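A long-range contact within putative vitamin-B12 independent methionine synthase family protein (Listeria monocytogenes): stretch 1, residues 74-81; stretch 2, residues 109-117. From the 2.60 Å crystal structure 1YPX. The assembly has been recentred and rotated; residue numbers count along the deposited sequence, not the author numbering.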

ATOM      1  N   ASP A  74      -1.103 -10.761   8.563  1.00 55.45           N
ATOM      2  CA  ASP A  74       0.158 -11.214   9.165  1.00 53.94           C
ATOM      3  C   ASP A  74       0.740 -10.044   9.952  1.00 50.71           C
ATOM      4  O   ASP A  74       1.361 -10.225  11.002  1.00 50.86           O
ATOM      5  N   PHE A  75       0.548  -8.841   9.427  1.00 45.07           N
ATOM      6  CA  PHE A  75       1.044  -7.668  10.095  1.00 42.70           C
ATOM      7  C   PHE A  75       0.210  -7.406  11.331  1.00 43.54           C
ATOM      8  O   PHE A  75       0.741  -7.090  12.399  1.00 43.64           O
ATOM      9  N   LEU A  76      -1.102  -7.537  11.185  1.00 43.55           N
ATOM     10  CA  LEU A  76      -2.012  -7.284  12.300  1.00 43.97           C
ATOM     11  C   LEU A  76      -1.943  -8.327  13.420  1.00 44.68           C
ATOM     12  O   LEU A  76      -1.812  -7.976  14.603  1.00 41.58           O
ATOM     13  N   GLU A  77      -2.030  -9.602  13.049  1.00 44.99           N
ATOM     14  CA  GLU A  77      -1.973 -10.675  14.033  1.00 48.45           C
ATOM     15  C   GLU A  77      -0.654 -10.642  14.807  1.00 47.99           C
ATOM     16  O   GLU A  77      -0.495 -11.354  15.797  1.00 48.58           O
ATOM     17  N   ASN A  78       0.291  -9.825  14.350  1.00 48.21           N
ATOM     18  CA  ASN A  78       1.577  -9.704  15.021  1.00 47.70           C
ATOM     19  C   ASN A  78       1.633  -8.461  15.883  1.00 48.07           C
ATOM     20  O   ASN A  78       2.698  -7.992  16.250  1.00 49.72           O
ATOM     21  N   LEU A  79       0.473  -7.913  16.185  1.00 50.31           N
ATOM     22  CA  LEU A  79       0.395  -6.756  17.045  1.00 51.62           C
ATOM     23  C   LEU A  79      -0.129  -7.315  18.368  1.00 51.66           C
ATOM     24  O   LEU A  79      -1.021  -8.170  18.374  1.00 48.98           O
ATOM     25  N   ASP A  80       0.437  -6.850  19.477  1.00 54.44           N
ATOM     26  CA  ASP A  80       0.010  -7.298  20.801  1.00 57.63           C
ATOM     27  C   ASP A  80      -1.487  -6.992  20.936  1.00 56.99           C
ATOM     28  O   ASP A  80      -1.959  -5.960  20.464  1.00 54.34           O
ATOM     29  N   GLY A  81      -2.229  -7.912  21.556  1.00 57.35           N
ATOM     30  CA  GLY A  81      -3.655  -7.726  21.748  1.00 57.86           C
ATOM     31  C   GLY A  81      -4.499  -8.206  20.582  1.00 60.47           C
ATOM     32  O   GLY A  81      -5.729  -8.119  20.626  1.00 60.86           O
ATOM     33  N   ILE A 109      -4.123  -3.248  22.407  1.00 45.18           N
ATOM     34  CA  ILE A 109      -3.327  -3.086  21.184  1.00 47.51           C
ATOM     35  C   ILE A 109      -1.945  -2.490  21.458  1.00 50.36           C
ATOM     36  O   ILE A 109      -1.822  -1.483  22.159  1.00 52.21           O
ATOM     37  N   ASP A 110      -0.903  -3.092  20.890  1.00 50.37           N
ATOM     38  CA  ASP A 110       0.432  -2.565  21.092  1.00 50.87           C
ATOM     39  C   ASP A 110       1.441  -3.117  20.101  1.00 52.54           C
ATOM     40  O   ASP A 110       1.179  -4.095  19.403  1.00 52.60           O
ATOM     41  N   PHE A 111       2.597  -2.470  20.036  1.00 52.37           N
ATOM     42  CA  PHE A 111       3.650  -2.883  19.130  1.00 52.92           C
ATOM     43  C   PHE A 111       4.948  -2.969  19.923  1.00 54.00           C
ATOM     44  O   PHE A 111       5.263  -2.079  20.710  1.00 54.87           O
ATOM     45  N   THR A 112       5.699  -4.041  19.712  1.00 53.63           N
ATOM     46  CA  THR A 112       6.960  -4.224  20.415  1.00 54.71           C
ATOM     47  C   THR A 112       8.010  -4.789  19.485  1.00 55.53           C
ATOM     48  O   THR A 112       9.014  -4.145  19.182  1.00 56.63           O
ATOM     49  N   THR A 113       7.775  -6.014  19.048  1.00 56.02           N
ATOM     50  CA  THR A 113       8.692  -6.678  18.147  1.00 56.58           C
ATOM     51  C   THR A 113       7.877  -7.347  17.060  1.00 55.51           C
ATOM     52  O   THR A 113       7.221  -8.361  17.301  1.00 58.45           O
ATOM     53  N   HIS A 114       7.910  -6.770  15.866  1.00 52.27           N
ATOM     54  CA  HIS A 114       7.171  -7.314  14.735  1.00 48.93           C
ATOM     55  C   HIS A 114       8.152  -7.970  13.760  1.00 45.53           C
ATOM     56  O   HIS A 114       9.295  -7.538  13.637  1.00 45.10           O
ATOM     57  N   PRO A 115       7.726  -9.050  13.084  1.00 44.00           N
ATOM     58  CA  PRO A 115       8.563  -9.770  12.114  1.00 43.53           C
ATOM     59  C   PRO A 115       8.826  -8.955  10.846  1.00 44.35           C
ATOM     60  O   PRO A 115       9.789  -9.214  10.119  1.00 47.11           O
ATOM     61  N   PHE A 116       7.963  -7.980  10.579  1.00 43.03           N
ATOM     62  CA  PHE A 116       8.103  -7.136   9.404  1.00 43.25           C
ATOM     63  C   PHE A 116       9.345  -6.262   9.445  1.00 43.41           C
ATOM     64  O   PHE A 116       9.766  -5.749   8.419  1.00 44.08           O
ATOM     65  N   ILE A 117       9.941  -6.107  10.623  1.00 45.91           N
ATOM     66  CA  ILE A 117      11.144  -5.280  10.766  1.00 46.65           C
ATOM     67  C   ILE A 117      12.379  -5.888  10.102  1.00 47.91           C
ATOM     68  O   ILE A 117      13.139  -5.179   9.432  1.00 46.24           O
TER

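The contact has two anchors, an aromatic cluster where a helix meets His114 and Phe116 and a short antiparallel pairing at Asp80, with Leu79 between them. The Asp74 side chain meets stretch 2 at its CB, 4.2 Å from Phe116 CE1 at the edge of that ring, and Asp74 O lies 3.9 Å from His114 CE1; its carboxylate, chi1 m, leads away from the other stretch. Phe75 is the hub. Its CA-to-CB bond points sideways, and the t rotamer lays the ring against both aromatic partners: an offset stack on His114, with centroids 4.5 Å apart and planes at 30°, and an offset edge-to-face contact with Phe116, Phe75 CD2 coming within 3.4 Å of Phe116 CD2. Phe116 is m and points toward stretch 1.

His114, chi1 t, is held at both nitrogens. His114 NE2 donates to Phe75 O at a very short 2.5 Å, while His114 ND1 accepts from Phe116 N at 3.1 Å, a cap for the helix that follows. One side chain thus ties the backbone of stretch 1 to the helix start of stretch 2.

Leu76 points away and Glu77 sideways, and neither touches stretch 2; they belong to the type I turn that leads to Leu79. Asn78, chi1 m, points toward stretch 2 and sets its CB 3.0 Å from His114 NE2, on the ring face opposite Phe75. A water accepts from Thr112 N at 2.9 Å and donates weakly to Asn78 O at 3.5 Å.

Leu79 (m, t) starts sideways, but its end comes nearer, CD2 reaching Phe111 CD2 at 3.8 Å. Asp80 then pairs with Asp110 through two backbone bonds, Asp80 N to Asp110 O at 2.9 Å and Asp110 N to Asp80 O at 3.1 Å. The side chains of Asp80 and Asp110, both chi1 t, share one face, Asp80 CB lying 3.8 Å from Asp110 CB. Gly81 closes the stretch with a positive phi; a CB there would crowd Ile109 N and the preceding carbonyl.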

ATOM      1  CB  ASP A  74       1.185 -11.634   8.102  1.00 56.85           C
ATOM      2  CG  ASP A  74       1.037 -13.082   7.676  1.00 60.97           C
ATOM      3  OD1 ASP A  74       1.295 -14.001   8.498  1.00 65.38           O
ATOM      4  OD2 ASP A  74       0.658 -13.307   6.506  1.00 63.70           O
ATOM      5  CB  PHE A  75       0.989  -6.447   9.179  1.00 37.30           C
ATOM      6  CG  PHE A  75       1.374  -5.170   9.870  1.00 35.08           C
ATOM      7  CD1 PHE A  75       0.422  -4.401  10.526  1.00 34.02           C
ATOM      8  CD2 PHE A  75       2.705  -4.772   9.925  1.00 34.41           C
ATOM      9  CE1 PHE A  75       0.787  -3.253  11.231  1.00 31.82           C
ATOM     10  CE2 PHE A  75       3.087  -3.628  10.625  1.00 29.26           C
ATOM     11  CZ  PHE A  75       2.124  -2.871  11.278  1.00 32.94           C
ATOM     12  CB  LEU A  76      -3.447  -7.171  11.782  1.00 45.28           C
ATOM     13  CG  LEU A  76      -3.708  -5.959  10.883  1.00 44.99           C
ATOM     14  CD1 LEU A  76      -5.032  -6.144  10.161  1.00 42.67           C
ATOM     15  CD2 LEU A  76      -3.704  -4.676  11.723  1.00 43.16           C
ATOM     16  CB  GLU A  77      -2.132 -12.042  13.365  1.00 51.12           C
ATOM     17  CG  GLU A  77      -0.900 -12.509  12.612  1.00 57.74           C
ATOM     18  CD  GLU A  77      -0.929 -13.999  12.315  1.00 63.13           C
ATOM     19  OE1 GLU A  77      -1.054 -14.792  13.282  1.00 65.28           O
ATOM     20  OE2 GLU A  77      -0.816 -14.377  11.124  1.00 65.28           O
ATOM     21  CB  ASN A  78       2.723  -9.682  14.015  1.00 46.00           C
ATOM     22  CG  ASN A  78       3.181 -11.063  13.636  1.00 43.51           C
ATOM     23  OD1 ASN A  78       2.976 -11.501  12.515  1.00 42.15           O
ATOM     24  ND2 ASN A  78       3.800 -11.763  14.579  1.00 38.91           N
ATOM     25  CB  LEU A  79      -0.588  -5.733  16.470  1.00 49.42           C
ATOM     26  CG  LEU A  79      -0.157  -4.981  15.210  1.00 52.65           C
ATOM     27  CD1 LEU A  79      -1.345  -4.202  14.648  1.00 48.15           C
ATOM     28  CD2 LEU A  79       1.011  -4.018  15.539  1.00 49.53           C
ATOM     29  CB  ASP A  80       0.828  -6.573  21.892  1.00 62.65           C
ATOM     30  CG  ASP A  80       0.357  -6.903  23.329  1.00 69.40           C
ATOM     31  OD1 ASP A  80      -0.784  -6.520  23.700  1.00 70.22           O
ATOM     32  OD2 ASP A  80       1.133  -7.534  24.100  1.00 71.88           O
ATOM     33  CB  ILE A 109      -4.029  -2.135  20.157  1.00 47.33           C
ATOM     34  CG1 ILE A 109      -5.494  -2.550  19.924  1.00 49.49           C
ATOM     35  CG2 ILE A 109      -3.266  -2.144  18.845  1.00 46.76           C
ATOM     36  CD1 ILE A 109      -5.674  -3.890  19.213  1.00 48.22           C
ATOM     37  CB  ASP A 110       0.884  -2.833  22.529  1.00 51.52           C
ATOM     38  CG  ASP A 110       2.121  -2.032  22.910  1.00 53.57           C
ATOM     39  OD1 ASP A 110       2.338  -0.939  22.343  1.00 52.79           O
ATOM     40  OD2 ASP A 110       2.869  -2.484  23.795  1.00 58.27           O
ATOM     41  CB  PHE A 111       3.773  -1.863  17.991  1.00 52.83           C
ATOM     42  CG  PHE A 111       4.819  -2.208  16.969  1.00 51.47           C
ATOM     43  CD1 PHE A 111       6.173  -2.239  17.315  1.00 52.54           C
ATOM     44  CD2 PHE A 111       4.457  -2.496  15.662  1.00 50.00           C
ATOM     45  CE1 PHE A 111       7.149  -2.554  16.379  1.00 50.52           C
ATOM     46  CE2 PHE A 111       5.421  -2.810  14.719  1.00 51.18           C
ATOM     47  CZ  PHE A 111       6.780  -2.840  15.080  1.00 50.50           C
ATOM     48  CB  THR A 112       6.802  -5.196  21.585  1.00 53.55           C
ATOM     49  OG1 THR A 112       5.957  -4.607  22.576  1.00 51.93           O
ATOM     50  CG2 THR A 112       8.155  -5.520  22.189  1.00 54.14           C
ATOM     51  CB  THR A 113       9.503  -7.735  18.887  1.00 57.53           C
ATOM     52  OG1 THR A 113       8.611  -8.573  19.637  1.00 61.22           O
ATOM     53  CG2 THR A 113      10.501  -7.073  19.825  1.00 56.93           C
ATOM     54  CB  HIS A 114       6.389  -6.189  14.044  1.00 48.79           C
ATOM     55  CG  HIS A 114       5.194  -6.662  13.274  1.00 49.16           C
ATOM     56  ND1 HIS A 114       5.292  -7.272  12.042  1.00 50.46           N
ATOM     57  CD2 HIS A 114       3.871  -6.600  13.559  1.00 47.72           C
ATOM     58  CE1 HIS A 114       4.080  -7.564  11.601  1.00 48.02           C
ATOM     59  NE2 HIS A 114       3.203  -7.167  12.501  1.00 46.48           N
ATOM     60  CB  PRO A 115       7.745 -11.021  11.812  1.00 40.51           C
ATOM     61  CG  PRO A 115       6.962 -11.213  13.046  1.00 41.43           C
ATOM     62  CD  PRO A 115       6.522  -9.833  13.395  1.00 41.98           C
ATOM     63  CB  PHE A 116       6.854  -6.259   9.238  1.00 42.39           C
ATOM     64  CG  PHE A 116       5.705  -6.956   8.568  1.00 36.63           C
ATOM     65  CD1 PHE A 116       5.478  -8.310   8.782  1.00 34.92           C
ATOM     66  CD2 PHE A 116       4.831  -6.244   7.746  1.00 36.63           C
ATOM     67  CE1 PHE A 116       4.394  -8.959   8.189  1.00 33.85           C
ATOM     68  CE2 PHE A 116       3.735  -6.873   7.140  1.00 32.96           C
ATOM     69  CZ  PHE A 116       3.517  -8.231   7.362  1.00 36.25           C
ATOM     70  CB  ILE A 117      11.465  -5.016  12.235  1.00 47.52           C
ATOM     71  CG1 ILE A 117      10.238  -4.406  12.924  1.00 49.21           C
ATOM     72  CG2 ILE A 117      12.632  -4.047  12.344  1.00 48.09           C
ATOM     73  CD1 ILE A 117       9.869  -3.031  12.394  1.00 49.39           C
TER
HETATM   74  O   HOH W   1       4.184  -6.469  19.026  1.00 42.80           O